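Local atomic coordinates of Beta/gama crystallin family protein (Methanosarcina acetivorans, PDB entry 3HZ2), a protein that binds calcium ions as a small archaeal member of the beta/gamma-crystallin family, built from two Greek key motifs. Residues S42-F47 and W58-P62. Residues are numbered along the deposited sequence; the frame is centred on the assembly and turned at random.
Sequences SGTWRF and WDLGP
Arg-46 sets CG anti to its own N (chi1 173°) and bends at chi3, while Asp-59 keeps CG beside its N. The two side chains therefore run alongside each other, pointing the same way. Guanidinium and carboxylate lie almost coplanar, 10° apart. The grip is side-on, one nitrogen to each oxygen. Arg-46 NE donates to Asp-59 OD1 at 2.7 Å, on the syn lone pair of that oxygen and in the guanidinium plane. The second bond, Arg-46 NH2 to Asp-59 OD2, is 3.1 Å and somewhat tilted from both planes. Asp-59 OD1 also rests against the aliphatic start of the arginine, 3.1 Å from Arg-46 CB. A methionine in place of Arg-46 would probably leave the Asp-59 carboxylate without its charge partner and free to turn.

Backbone bonds join the strands on both sides of this pair. Trp-45 and Leu-60 exchange two nearly straight bonds, with Leu-60 N to Trp-45 O at 2.8 Å. Phe-47 and Trp-58 form the next hydrogen-bonded pair. Phe-47 N reaches Trp-58 O at 2.9 Å, and the return bond from Trp-58 N is more bent, 147° at the hydrogen.

The other sheet face is apolar. Phe-47 and Leu-60 cross at about a right angle, with Phe-47 CE1 3.7 Å from Leu-60 CD1. Both also touch Ile-38 of the other sheet. Trp-45 starts on this same face, but the end of its ring leads away from the 58-62 segment, and its NE1 bonds in the ring plane to Ser-42 O at 3.2 Å. Trp-58 lies close to Glu-49 and Ser-77, two ligands of a bound calcium ion. Together 45-48 and 56-60 make the antiparallel beta hairpin of the second Greek key motif in this beta/gamma-crystallin domain.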
# COMPACT_ATOMS: atom_id res chain seq x y z
N SER A 42 1.30 3.33 -11.36
CA SER A 42 2.59 3.54 -11.99
C SER A 42 3.70 3.60 -10.96
O SER A 42 3.47 3.97 -9.80
CB SER A 42 2.57 4.84 -12.81
OG SER A 42 2.04 5.90 -12.03
N GLY A 43 4.91 3.24 -11.38
CA GLY A 43 6.05 3.24 -10.49
C GLY A 43 6.08 1.99 -9.63
O GLY A 43 5.16 1.17 -9.69
N THR A 44 7.14 1.84 -8.85
CA THR A 44 7.27 0.69 -7.97
C THR A 44 7.20 1.24 -6.55
O THR A 44 7.86 2.23 -6.23
CB THR A 44 8.61 -0.04 -8.16
OG1 THR A 44 8.71 -0.49 -9.52
CG2 THR A 44 8.69 -1.24 -7.24
N TRP A 45 6.40 0.60 -5.71
CA TRP A 45 6.23 1.06 -4.34
C TRP A 45 6.61 0.01 -3.31
O TRP A 45 6.35 -1.19 -3.49
CB TRP A 45 4.79 1.49 -4.11
CG TRP A 45 4.37 2.69 -4.91
CD1 TRP A 45 4.08 2.72 -6.24
CD2 TRP A 45 4.20 4.02 -4.42
NE1 TRP A 45 3.73 4.00 -6.61
CE2 TRP A 45 3.80 4.82 -5.52
CE3 TRP A 45 4.35 4.62 -3.16
CZ2 TRP A 45 3.55 6.19 -5.39
CZ3 TRP A 45 4.10 5.98 -3.04
CH2 TRP A 45 3.70 6.75 -4.15
N ARG A 46 7.22 0.47 -2.23
CA ARG A 46 7.63 -0.40 -1.14
C ARG A 46 6.72 -0.20 0.06
O ARG A 46 6.51 0.94 0.51
CB ARG A 46 9.08 -0.09 -0.75
CG ARG A 46 9.55 -0.82 0.49
CD ARG A 46 11.05 -0.68 0.64
NE ARG A 46 11.77 -1.31 -0.46
CZ ARG A 46 13.09 -1.38 -0.55
NH1 ARG A 46 13.84 -0.84 0.41
NH2 ARG A 46 13.66 -1.98 -1.58
N PHE A 47 6.18 -1.29 0.59
CA PHE A 47 5.29 -1.24 1.73
C PHE A 47 5.97 -1.83 2.96
O PHE A 47 6.50 -2.93 2.91
CB PHE A 47 3.99 -1.98 1.42
CG PHE A 47 3.27 -1.43 0.22
CD1 PHE A 47 3.67 -1.78 -1.07
CD2 PHE A 47 2.24 -0.51 0.37
CE1 PHE A 47 3.06 -1.21 -2.19
CE2 PHE A 47 1.62 0.06 -0.74
CZ PHE A 47 2.03 -0.29 -2.02
N TRP A 58 7.80 -5.09 1.38
CA TRP A 58 7.44 -5.79 0.15
C TRP A 58 7.38 -4.77 -0.98
O TRP A 58 6.79 -3.70 -0.82
CB TRP A 58 6.07 -6.46 0.33
CG TRP A 58 6.05 -7.46 1.45
CD1 TRP A 58 6.34 -8.79 1.36
CD2 TRP A 58 5.76 -7.21 2.83
NE1 TRP A 58 6.26 -9.38 2.60
CE2 TRP A 58 5.90 -8.43 3.52
CE3 TRP A 58 5.39 -6.06 3.55
CZ2 TRP A 58 5.69 -8.54 4.90
CZ3 TRP A 58 5.19 -6.17 4.92
CH2 TRP A 58 5.34 -7.41 5.58
N ASP A 59 7.99 -5.09 -2.11
CA ASP A 59 8.00 -4.18 -3.26
C ASP A 59 7.01 -4.62 -4.33
O ASP A 59 7.08 -5.74 -4.83
CB ASP A 59 9.40 -4.09 -3.86
CG ASP A 59 10.42 -3.55 -2.87
OD1 ASP A 59 10.04 -2.79 -1.95
OD2 ASP A 59 11.62 -3.88 -3.02
N LEU A 60 6.09 -3.72 -4.68
CA LEU A 60 5.08 -4.02 -5.68
C LEU A 60 5.18 -3.11 -6.90
O LEU A 60 5.22 -1.89 -6.78
CB LEU A 60 3.68 -3.89 -5.08
CG LEU A 60 3.37 -4.70 -3.82
CD1 LEU A 60 1.92 -4.46 -3.41
CD2 LEU A 60 3.62 -6.17 -4.07
N GLY A 61 5.22 -3.73 -8.08
CA GLY A 61 5.28 -2.97 -9.31
C GLY A 61 3.89 -2.74 -9.87
O GLY A 61 2.90 -3.18 -9.27
N PRO A 62 3.77 -2.05 -11.01
CA PRO A 62 2.48 -1.77 -11.64
C PRO A 62 1.58 -3.00 -11.74
O PRO A 62 2.01 -4.07 -12.17
CB PRO A 62 2.87 -1.23 -13.01
CG PRO A 62 4.15 -0.51 -12.70
CD PRO A 62 4.87 -1.50 -11.82